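PDB 5D5W: transcription factor SKN7, which probably controls gene expression in response to osmotic and oxidative stress as a homotrimer, and binds heat-shock-element DNA through its HSF-type domain. Local coordinates for residues V21-D26 / F90-K95; S2-K7 / K45-S50; H87-F90 / D96-D99. All coordinates share one frame; numbering follows the deposited sequence.

How the contacts relate
Only contact 2 reaches the DNA: its 45-50 segment meets the phosphates of DT3 and DT4 of chain A, whereas the nearest atoms of contacts 1 and 3 stay about 13 Å and 10 Å from nucleic acid. Contacts 1 and 3 share Phe-90 and have centres about 10 Å apart; together they pack the chain after strand 82-86 first against strand 21-23 and then against its own continuation. Helix 3-12 connects them to contact 2, whose centre is about 17 Å from that of contact 1 and 16 Å from that of contact 3. Val-5 is one joint, its CG1 3.8 Å from both Phe-90 CD1 and Leu-98 CD2; Ser-2 N also lies 2.7 Å from Asp-99 OD1.

Contact 1: V21-D26 / F90-K95; sequences VRWSDD and FRADRK
The indole of Trp-23 lies against Phe-90 and Ala-92, joining an outermost strand of the four-stranded antiparallel sheet of the HSF-type winged helix-turn-helix domain to the segment that follows strand 82-86. Two different orientations make up the contact. Against Phe-90 the indole is tilted: the six-membered ring and the phenyl have centroids 4.9 Å apart and planes at 32°, too inclined for a parallel stack and too flat for an edge-to-face pair. The indole corner CH2 does the touching, standing 3.4 Å above the phenyl plane and offset toward the rim on the CE2 side. Phe-90 presents that face because its CG is anti to the backbone N (chi1 -174°), which carries the ring back toward the strand. Ala-92 lies over one face of the indole, with its backbone N above that face and its CA 3.6 Å from Trp-23 CZ2. No hydrogen bond crosses between the segments. Tyr-9 of helix 3-12 meets the Trp-23 ring and also hydrogen-bonds through OH to Ala-92 O, tying the two sides to one helix. The Ala-92 methyl makes a CH-pi contact, with CB 3.8 Å from the centroid of the Trp-23 five-membered ring and 12° off its normal.

Contact 2: S2-K7 / K45-S50; sequences SDFVRK and KHFKHS. With nucleotides of chain A.
Phe-4 overlaps the far end of the Phe-47 ring, the two phenyls meeting aslant with centroids 5.7 Å apart and planes at 40°. The touching atoms are CD1 and CE1 of Phe-4 and CE1 and CZ of Phe-47; the shortest approach, Phe-4 CD1 to Phe-47 CE1, is 3.7 Å. Lys-7, one turn further along helix 3-12, adds its CB at 4.0 Å from Phe-47 CZ, so the phenyl tip rests against two successive turns of the helix. Beyond CB the Lys-7 chain bends at each later torsion, which brings NZ back to Asp-3 OD1 at 2.9 Å, on the syn lone pair of that oxygen. Arg-6 NH2 takes the other oxygen, OD2, in a weak hydrogen bond within a salt bridge, and one carboxylate thus holds two cations. The modelled gap of 3.0 Å between Lys-7 CD and His-46 O is doubtful, being too short for ordinary packing. His-46 itself directs NE2 to Tyr-17. Past Phe-47 the chain turns to the DNA: Lys-48 N donates to OP1 of DT3 of chain A at 2.9 Å and 161°, and His-49 sets CD2 edge-on to the same oxygen. A backbone amide gripping a phosphate in the turn between helices 35-46 and 52-61 is consistent with the helix-turn-helix of an HSF-type DNA-binding domain.

Contact 3: H87-F90 / D96-D99; sequences HPEF and DNLD
The Phe-90 ring receives Leu-98 obliquely, neither over a face nor at an edge, with Leu-98 CD2 4.1 Å from Phe-90 CD1; one face of the ring is taken by Trp-23, and Phe-64 packs edge-to-face with it. The second flat group, the His-87 imidazole, has the backbone N of Glu-89 at its edge and in its plane. That N-H points at His-87 ND1 almost straight, at 169°, but over 3.3 Å, so the bond is weak. The third and fourth, the Glu-89 carboxylate and the Asn-97 amide, cross with planes 44° apart. Their nearest atoms are both oxygens, Glu-89 OE1 and Asn-97 OD1 at 4.0 Å, and no hydrogen bond joins them; OE1 instead accepts a weak one from Asn-100 ND2. The Glu-89 chain reaches this position by folding at chi2 (-78°).

Residues 87-90 form a type I beta turn directly after strand 82-86 of the HSF-type winged helix-turn-helix domain, closed by a hydrogen bond from Phe-90 N to His-87 O at 3.3 Å. Six residues on, the chain comes back past the turn, bringing the CA atoms of Glu-89 and Asn-97 to 6.2 Å and those of Phe-90 and Leu-98 to 6.9 Å. Between the first pair the closest approach is of the Asn-97 side chain to the main chain, with CB 3.5 Å from Glu-89 O. Glu-89 and Asn-97 meet on a partly exposed side, while Phe-90 is buried and Val-5 of helix 3-12 touches both Phe-90 and Leu-98.

Contact 1: V21-D26 / F90-K95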
loop_
_atom_site.group_PDB
_atom_site.type_symbol
_atom_site.label_atom_id
_atom_site.label_comp_id
_atom_site.label_asym_id
_atom_site.label_seq_id
_atom_site.Cartn_x
_atom_site.Cartn_y
_atom_site.Cartn_z
ATOM N N VAL B 21 -5.343 -14.030 -5.346
ATOM C CA VAL B 21 -4.469 -13.759 -6.493
ATOM C C VAL B 21 -4.718 -14.802 -7.582
ATOM O O VAL B 21 -4.615 -16.008 -7.317
ATOM C CB VAL B 21 -2.971 -13.809 -6.113
ATOM C CG1 VAL B 21 -2.087 -13.518 -7.323
ATOM C CG2 VAL B 21 -2.666 -12.821 -5.011
ATOM N N ARG B 22 -5.029 -14.343 -8.799
ATOM C CA ARG B 22 -5.269 -15.252 -9.929
ATOM C C ARG B 22 -5.054 -14.594 -11.288
ATOM O O ARG B 22 -4.968 -13.376 -11.389
ATOM C CB ARG B 22 -6.696 -15.811 -9.861
ATOM C CG ARG B 22 -7.801 -14.771 -10.017
ATOM C CD ARG B 22 -9.171 -15.434 -10.070
ATOM N NE ARG B 22 -10.273 -14.490 -10.253
ATOM C CZ ARG B 22 -10.783 -13.707 -9.299
ATOM N NH1 ARG B 22 -10.288 -13.715 -8.059
ATOM N NH2 ARG B 22 -11.794 -12.895 -9.592
ATOM N N TRP B 23 -4.982 -15.418 -12.331
ATOM C CA TRP B 23 -4.964 -14.938 -13.713
ATOM C C TRP B 23 -6.312 -14.331 -14.070
ATOM O O TRP B 23 -7.361 -14.791 -13.613
ATOM C CB TRP B 23 -4.685 -16.077 -14.704
ATOM C CG TRP B 23 -3.310 -16.677 -14.640
ATOM C CD1 TRP B 23 -2.964 -17.868 -14.073
ATOM C CD2 TRP B 23 -2.104 -16.126 -15.182
ATOM N NE1 TRP B 23 -1.610 -18.087 -14.212
ATOM C CE2 TRP B 23 -1.061 -17.034 -14.891
ATOM C CE3 TRP B 23 -1.801 -14.951 -15.879
ATOM C CZ2 TRP B 23 0.258 -16.804 -15.271
ATOM C CZ3 TRP B 23 -0.485 -14.725 -16.265
ATOM C CH2 TRP B 23 0.524 -15.649 -15.961
ATOM N N SER B 24 -6.276 -13.305 -14.907
ATOM C CA SER B 24 -7.487 -12.757 -15.489
ATOM C C SER B 24 -8.066 -13.803 -16.424
ATOM O O SER B 24 -7.324 -14.529 -17.079
ATOM C CB SER B 24 -7.186 -11.482 -16.277
ATOM O OG SER B 24 -6.675 -11.785 -17.562
ATOM N N ASP B 25 -9.391 -13.863 -16.485
ATOM C CA ASP B 25 -10.123 -14.849 -17.300
ATOM C C ASP B 25 -9.448 -15.166 -18.647
ATOM O O ASP B 25 -9.278 -16.340 -19.005
ATOM C CB ASP B 25 -11.552 -14.351 -17.538
ATOM C CG ASP B 25 -12.254 -13.962 -16.247
ATOM O OD1 ASP B 25 -12.416 -14.840 -15.367
ATOM O OD2 ASP B 25 -12.621 -12.772 -16.115
ATOM N N ASP B 26 -9.072 -14.111 -19.372
ATOM C CA ASP B 26 -8.299 -14.230 -20.606
ATOM C C ASP B 26 -7.065 -15.087 -20.390
ATOM O O ASP B 26 -6.864 -16.088 -21.079
ATOM C CB ASP B 26 -7.849 -12.849 -21.097
ATOM C CG ASP B 26 -8.957 -12.070 -21.794
ATOM O OD1 ASP B 26 -10.102 -12.570 -21.875
ATOM O OD2 ASP B 26 -8.673 -10.947 -22.274
ATOM N N PHE B 90 3.979 -11.955 -20.287
ATOM C CA PHE B 90 3.617 -12.738 -19.089
ATOM C C PHE B 90 2.174 -13.190 -19.262
ATOM O O PHE B 90 1.248 -12.399 -19.077
ATOM C CB PHE B 90 3.761 -11.872 -17.827
ATOM C CG PHE B 90 3.557 -12.610 -16.519
ATOM C CD1 PHE B 90 4.539 -13.455 -16.016
ATOM C CD2 PHE B 90 2.411 -12.411 -15.764
ATOM C CE1 PHE B 90 4.366 -14.111 -14.804
ATOM C CE2 PHE B 90 2.239 -13.063 -14.554
ATOM C CZ PHE B 90 3.217 -13.913 -14.074
ATOM N N ARG B 91 1.990 -14.448 -19.657
ATOM C CA ARG B 91 0.655 -15.017 -19.844
ATOM C C ARG B 91 0.602 -16.424 -19.299
ATOM O O ARG B 91 1.632 -17.066 -19.120
ATOM C CB ARG B 91 0.276 -15.066 -21.315
ATOM C CG ARG B 91 0.637 -13.832 -22.108
ATOM C CD ARG B 91 -0.196 -13.783 -23.367
ATOM N NE ARG B 91 0.376 -12.884 -24.361
ATOM C CZ ARG B 91 -0.287 -12.403 -25.412
ATOM N NH1 ARG B 91 -1.566 -12.722 -25.619
ATOM N NH2 ARG B 91 0.334 -11.589 -26.264
ATOM N N ALA B 92 -0.614 -16.904 -19.069
ATOM C CA ALA B 92 -0.836 -18.204 -18.430
ATOM C C ALA B 92 -0.244 -19.389 -19.212
ATOM O O ALA B 92 0.311 -20.316 -18.615
ATOM C CB ALA B 92 -2.326 -18.414 -18.195
ATOM N N ASP B 93 -0.364 -19.343 -20.539
ATOM C CA ASP B 93 0.143 -20.406 -21.424
ATOM C C ASP B 93 1.595 -20.169 -21.884
ATOM O O ASP B 93 2.370 -21.118 -22.011
ATOM C CB ASP B 93 -0.776 -20.570 -22.641
ATOM C CG ASP B 93 -1.278 -19.242 -23.181
ATOM O OD1 ASP B 93 -0.764 -18.786 -24.228
ATOM O OD2 ASP B 93 -2.172 -18.643 -22.536
ATOM N N ARG B 94 1.957 -18.910 -22.131
ATOM C CA ARG B 94 3.322 -18.542 -22.528
ATOM C C ARG B 94 4.288 -18.620 -21.341
ATOM O O ARG B 94 4.822 -17.603 -20.892
ATOM C CB ARG B 94 3.340 -17.125 -23.117
ATOM C CG ARG B 94 2.532 -16.951 -24.399
ATOM C CD ARG B 94 3.343 -17.267 -25.650
ATOM N NE ARG B 94 2.671 -16.812 -26.872
ATOM C CZ ARG B 94 3.220 -16.800 -28.088
ATOM N NH1 ARG B 94 2.513 -16.364 -29.128
ATOM N NH2 ARG B 94 4.472 -17.216 -28.278
ATOM N N LYS B 95 4.513 -19.835 -20.848
ATOM C CA LYS B 95 5.367 -20.078 -19.682
ATOM C C LYS B 95 6.855 -20.048 -20.036
ATOM O O LYS B 95 7.696 -19.872 -19.158
ATOM C CB LYS B 95 5.020 -21.433 -19.051
ATOM C CG LYS B 95 5.776 -21.745 -17.763
ATOM C CD LYS B 95 5.654 -23.207 -17.364
ATOM C CE LYS B 95 6.832 -23.640 -16.500
ATOM N NZ LYS B 95 7.030 -22.775 -15.303
#

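Contact 2: S2-K7 / K45-S50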
loop_
_atom_site.group_PDB
_atom_site.type_symbol
_atom_site.label_atom_id
_atom_site.label_comp_id
_atom_site.label_asym_id
_atom_site.label_seq_id
_atom_site.Cartn_x
_atom_site.Cartn_y
_atom_site.Cartn_z
ATOM N N SER B 2 14.586 -15.061 -14.878
ATOM C CA SER B 2 14.314 -13.932 -13.933
ATOM C C SER B 2 13.634 -14.440 -12.666
ATOM O O SER B 2 12.563 -15.037 -12.733
ATOM C CB SER B 2 13.439 -12.867 -14.600
ATOM O OG SER B 2 14.004 -12.428 -15.827
ATOM N N ASP B 3 14.256 -14.190 -11.517
ATOM C CA ASP B 3 13.797 -14.747 -10.237
ATOM C C ASP B 3 12.385 -14.285 -9.875
ATOM O O ASP B 3 11.537 -15.091 -9.472
ATOM C CB ASP B 3 14.781 -14.362 -9.125
ATOM C CG ASP B 3 14.602 -15.191 -7.867
ATOM O OD1 ASP B 3 13.522 -15.098 -7.244
ATOM O OD2 ASP B 3 15.549 -15.924 -7.494
ATOM N N PHE B 4 12.151 -12.983 -10.025
ATOM C CA PHE B 4 10.864 -12.357 -9.706
ATOM C C PHE B 4 9.743 -12.938 -10.545
ATOM O O PHE B 4 8.679 -13.267 -10.028
ATOM C CB PHE B 4 10.941 -10.838 -9.936
ATOM C CG PHE B 4 9.639 -10.108 -9.716
ATOM C CD1 PHE B 4 9.192 -9.824 -8.434
ATOM C CD2 PHE B 4 8.882 -9.675 -10.791
ATOM C CE1 PHE B 4 8.001 -9.150 -8.227
ATOM C CE2 PHE B 4 7.691 -9.003 -10.594
ATOM C CZ PHE B 4 7.253 -8.737 -9.307
ATOM N N VAL B 5 9.990 -13.060 -11.842
ATOM C CA VAL B 5 8.945 -13.465 -12.769
ATOM C C VAL B 5 8.558 -14.918 -12.489
ATOM O O VAL B 5 7.378 -15.273 -12.528
ATOM C CB VAL B 5 9.382 -13.277 -14.243
ATOM C CG1 VAL B 5 8.247 -13.653 -15.184
ATOM C CG2 VAL B 5 9.827 -11.838 -14.493
ATOM N N ARG B 6 9.567 -15.741 -12.200
ATOM C CA ARG B 6 9.367 -17.142 -11.835
ATOM C C ARG B 6 8.473 -17.247 -10.612
ATOM O O ARG B 6 7.487 -17.978 -10.622
ATOM C CB ARG B 6 10.718 -17.827 -11.563
ATOM C CG ARG B 6 10.645 -19.096 -10.711
ATOM C CD ARG B 6 11.909 -19.939 -10.830
ATOM N NE ARG B 6 13.143 -19.147 -10.744
ATOM C CZ ARG B 6 13.746 -18.769 -9.614
ATOM N NH1 ARG B 6 13.243 -19.093 -8.423
ATOM N NH2 ARG B 6 14.869 -18.052 -9.675
ATOM N N LYS B 7 8.832 -16.512 -9.564
ATOM C CA LYS B 7 8.062 -16.507 -8.324
ATOM C C LYS B 7 6.655 -15.950 -8.517
ATOM O O LYS B 7 5.707 -16.402 -7.876
ATOM C CB LYS B 7 8.791 -15.707 -7.246
ATOM C CG LYS B 7 10.036 -16.408 -6.721
ATOM C CD LYS B 7 10.221 -16.190 -5.222
ATOM C CE LYS B 7 11.366 -15.243 -4.893
ATOM N NZ LYS B 7 12.626 -16.005 -4.661
ATOM N N LYS B 45 5.405 -15.411 1.988
ATOM C CA LYS B 45 5.705 -16.786 1.598
ATOM C C LYS B 45 6.701 -16.782 0.446
ATOM O O LYS B 45 7.689 -17.520 0.471
ATOM C CB LYS B 45 4.440 -17.550 1.186
ATOM C CG LYS B 45 3.664 -18.170 2.337
ATOM C CD LYS B 45 2.373 -18.813 1.844
ATOM C CE LYS B 45 1.407 -19.101 2.984
ATOM N NZ LYS B 45 0.064 -19.499 2.472
ATOM N N HIS B 46 6.447 -15.932 -0.548
ATOM C CA HIS B 46 7.230 -15.924 -1.783
ATOM C C HIS B 46 8.365 -14.888 -1.807
ATOM O O HIS B 46 9.335 -15.061 -2.533
ATOM C CB HIS B 46 6.290 -15.733 -2.977
ATOM C CG HIS B 46 5.268 -16.824 -3.109
ATOM N ND1 HIS B 46 5.335 -17.796 -4.085
ATOM C CD2 HIS B 46 4.168 -17.108 -2.373
ATOM C CE1 HIS B 46 4.317 -18.626 -3.950
ATOM N NE2 HIS B 46 3.594 -18.232 -2.916
ATOM N N PHE B 47 8.269 -13.835 -1.003
ATOM C CA PHE B 47 9.221 -12.724 -1.084
ATOM C C PHE B 47 9.789 -12.376 0.288
ATOM O O PHE B 47 9.465 -13.028 1.281
ATOM C CB PHE B 47 8.539 -11.522 -1.744
ATOM C CG PHE B 47 8.110 -11.784 -3.163
ATOM C CD1 PHE B 47 9.039 -11.776 -4.194
ATOM C CD2 PHE B 47 6.790 -12.055 -3.468
ATOM C CE1 PHE B 47 8.657 -12.027 -5.502
ATOM C CE2 PHE B 47 6.400 -12.310 -4.773
ATOM C CZ PHE B 47 7.334 -12.295 -5.793
ATOM N N LYS B 48 10.642 -11.356 0.338
ATOM C CA LYS B 48 11.374 -11.004 1.558
ATOM C C LYS B 48 10.734 -9.831 2.326
ATOM O O LYS B 48 11.418 -9.117 3.067
ATOM C CB LYS B 48 12.833 -10.663 1.209
ATOM C CG LYS B 48 13.529 -11.638 0.258
ATOM C CD LYS B 48 14.922 -11.128 -0.109
ATOM C CE LYS B 48 15.619 -11.991 -1.157
ATOM N NZ LYS B 48 16.960 -11.453 -1.550
ATOM N N HIS B 49 9.426 -9.649 2.161
ATOM C CA HIS B 49 8.706 -8.528 2.772
ATOM C C HIS B 49 7.214 -8.845 2.815
ATOM O O HIS B 49 6.784 -9.859 2.277
ATOM C CB HIS B 49 8.910 -7.262 1.944
ATOM C CG HIS B 49 8.390 -7.388 0.551
ATOM N ND1 HIS B 49 7.212 -6.812 0.135
ATOM C CD2 HIS B 49 8.871 -8.068 -0.515
ATOM C CE1 HIS B 49 6.993 -7.120 -1.130
ATOM N NE2 HIS B 49 7.987 -7.881 -1.549
ATOM N N SER B 50 6.433 -7.970 3.441
ATOM C CA SER B 50 4.971 -8.117 3.485
ATOM C C SER B 50 4.362 -6.748 3.242
ATOM O O SER B 50 3.450 -6.297 3.946
ATOM C CB SER B 50 4.520 -8.683 4.837
ATOM O OG SER B 50 4.553 -7.697 5.854
ATOM P P DT A 3 11.990 -8.352 -2.585
ATOM O OP1 DT A 3 11.547 -9.492 -1.738
ATOM O OP2 DT A 3 11.183 -7.950 -3.771
ATOM O "O5'" DT A 3 12.187 -7.079 -1.655
ATOM C "C5'" DT A 3 12.986 -7.190 -0.470
ATOM C "C4'" DT A 3 13.180 -5.828 0.151
ATOM O "O4'" DT A 3 13.983 -5.010 -0.725
ATOM C "C3'" DT A 3 11.887 -5.049 0.397
ATOM O "O3'" DT A 3 11.838 -4.686 1.776
ATOM C "C2'" DT A 3 12.005 -3.837 -0.512
ATOM C "C1'" DT A 3 13.503 -3.688 -0.680
ATOM N N1 DT A 3 13.935 -3.014 -1.922
ATOM C C2 DT A 3 14.817 -1.958 -1.845
ATOM O O2 DT A 3 15.254 -1.528 -0.789
ATOM N N3 DT A 3 15.169 -1.418 -3.056
ATOM C C4 DT A 3 14.726 -1.813 -4.305
ATOM O O4 DT A 3 15.118 -1.223 -5.307
ATOM C C5 DT A 3 13.810 -2.930 -4.309
ATOM C C7 DT A 3 13.289 -3.437 -5.616
ATOM C C6 DT A 3 13.467 -3.467 -3.134
ATOM P P DT A 4 10.580 -3.920 2.356
ATOM O OP1 DT A 4 10.400 -4.360 3.760
ATOM O OP2 DT A 4 9.464 -4.037 1.379
ATOM O "O5'" DT A 4 11.063 -2.401 2.386
ATOM C "C5'" DT A 4 12.276 -2.027 3.064
ATOM C "C4'" DT A 4 12.548 -0.554 2.865
ATOM O "O4'" DT A 4 13.026 -0.300 1.521
ATOM C "C3'" DT A 4 11.324 0.340 3.057
ATOM O "O3'" DT A 4 11.663 1.381 3.972
ATOM C "C2'" DT A 4 11.028 0.874 1.665
ATOM C "C1'" DT A 4 12.403 0.866 1.025
ATOM N N1 DT A 4 12.438 0.808 -0.452
ATOM C C2 DT A 4 13.346 1.605 -1.112
ATOM O O2 DT A 4 14.109 2.366 -0.538
ATOM N N3 DT A 4 13.319 1.490 -2.478
ATOM C C4 DT A 4 12.507 0.664 -3.230
ATOM O O4 DT A 4 12.613 0.651 -4.453
ATOM C C5 DT A 4 11.586 -0.147 -2.475
ATOM C C7 DT A 4 10.651 -1.053 -3.208
ATOM C C6 DT A 4 11.599 -0.039 -1.142
#

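Contact 3: H87-F90 / D96-D99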
loop_
_atom_site.group_PDB
_atom_site.type_symbol
_atom_site.label_atom_id
_atom_site.label_comp_id
_atom_site.label_asym_id
_atom_site.label_seq_id
_atom_site.Cartn_x
_atom_site.Cartn_y
_atom_site.Cartn_z
ATOM N N HIS B 87 1.866 -7.579 -18.386
ATOM C CA HIS B 87 3.032 -7.568 -19.243
ATOM C C HIS B 87 2.617 -8.345 -20.497
ATOM O O HIS B 87 1.963 -9.387 -20.385
ATOM C CB HIS B 87 4.198 -8.245 -18.544
ATOM C CG HIS B 87 5.539 -7.899 -19.110
ATOM N ND1 HIS B 87 5.911 -8.220 -20.395
ATOM C CD2 HIS B 87 6.608 -7.290 -18.551
ATOM C CE1 HIS B 87 7.145 -7.812 -20.612
ATOM N NE2 HIS B 87 7.593 -7.247 -19.504
ATOM N N PRO B 88 2.962 -7.830 -21.694
ATOM C CA PRO B 88 2.592 -8.508 -22.944
ATOM C C PRO B 88 3.086 -9.956 -23.063
ATOM O O PRO B 88 2.434 -10.774 -23.710
ATOM C CB PRO B 88 3.258 -7.643 -24.019
ATOM C CG PRO B 88 3.382 -6.293 -23.405
ATOM C CD PRO B 88 3.621 -6.532 -21.947
ATOM N N GLU B 89 4.219 -10.250 -22.435
ATOM C CA GLU B 89 4.887 -11.544 -22.531
ATOM C C GLU B 89 4.683 -12.453 -21.305
ATOM O O GLU B 89 5.180 -13.584 -21.285
ATOM C CB GLU B 89 6.383 -11.304 -22.739
ATOM C CG GLU B 89 6.709 -10.376 -23.907
ATOM C CD GLU B 89 6.606 -11.063 -25.260
ATOM O OE1 GLU B 89 7.529 -11.838 -25.596
ATOM O OE2 GLU B 89 5.616 -10.828 -25.993
ATOM N N PHE B 90 3.979 -11.955 -20.287
ATOM C CA PHE B 90 3.617 -12.738 -19.089
ATOM C C PHE B 90 2.174 -13.190 -19.262
ATOM O O PHE B 90 1.248 -12.399 -19.077
ATOM C CB PHE B 90 3.761 -11.872 -17.827
ATOM C CG PHE B 90 3.557 -12.610 -16.519
ATOM C CD1 PHE B 90 4.539 -13.455 -16.016
ATOM C CD2 PHE B 90 2.411 -12.411 -15.764
ATOM C CE1 PHE B 90 4.366 -14.111 -14.804
ATOM C CE2 PHE B 90 2.239 -13.063 -14.554
ATOM C CZ PHE B 90 3.217 -13.913 -14.074
ATOM N N ASP B 96 7.181 -20.247 -21.311
ATOM C CA ASP B 96 8.579 -20.232 -21.761
ATOM C C ASP B 96 9.178 -18.815 -21.832
ATOM O O ASP B 96 10.394 -18.644 -21.706
ATOM C CB ASP B 96 8.735 -20.959 -23.111
ATOM C CG ASP B 96 7.741 -20.482 -24.174
ATOM O OD1 ASP B 96 7.194 -19.362 -24.057
ATOM O OD2 ASP B 96 7.511 -21.245 -25.135
ATOM N N ASN B 97 8.321 -17.806 -22.003
ATOM C CA ASN B 97 8.764 -16.414 -22.176
ATOM C C ASN B 97 9.199 -15.695 -20.897
ATOM O O ASN B 97 9.241 -14.467 -20.877
ATOM C CB ASN B 97 7.651 -15.589 -22.851
ATOM C CG ASN B 97 7.658 -15.716 -24.360
ATOM O OD1 ASN B 97 8.707 -15.618 -25.001
ATOM N ND2 ASN B 97 6.484 -15.914 -24.941
ATOM N N LEU B 98 9.551 -16.435 -19.847
ATOM C CA LEU B 98 9.768 -15.826 -18.525
ATOM C C LEU B 98 11.135 -15.148 -18.354
ATOM O O LEU B 98 11.246 -14.137 -17.651
ATOM C CB LEU B 98 9.523 -16.850 -17.403
ATOM C CG LEU B 98 8.107 -17.443 -17.281
ATOM C CD1 LEU B 98 7.948 -18.119 -15.928
ATOM C CD2 LEU B 98 6.991 -16.425 -17.501
ATOM N N ASP B 99 12.167 -15.686 -18.999
ATOM C CA ASP B 99 13.473 -15.018 -19.045
ATOM C C ASP B 99 13.510 -13.970 -20.166
ATOM O O ASP B 99 14.479 -13.213 -20.288
ATOM C CB ASP B 99 14.596 -16.041 -19.220
ATOM C CG ASP B 99 14.567 -17.119 -18.154
ATOM O OD1 ASP B 99 14.287 -16.792 -16.981
ATOM O OD2 ASP B 99 14.816 -18.295 -18.494
#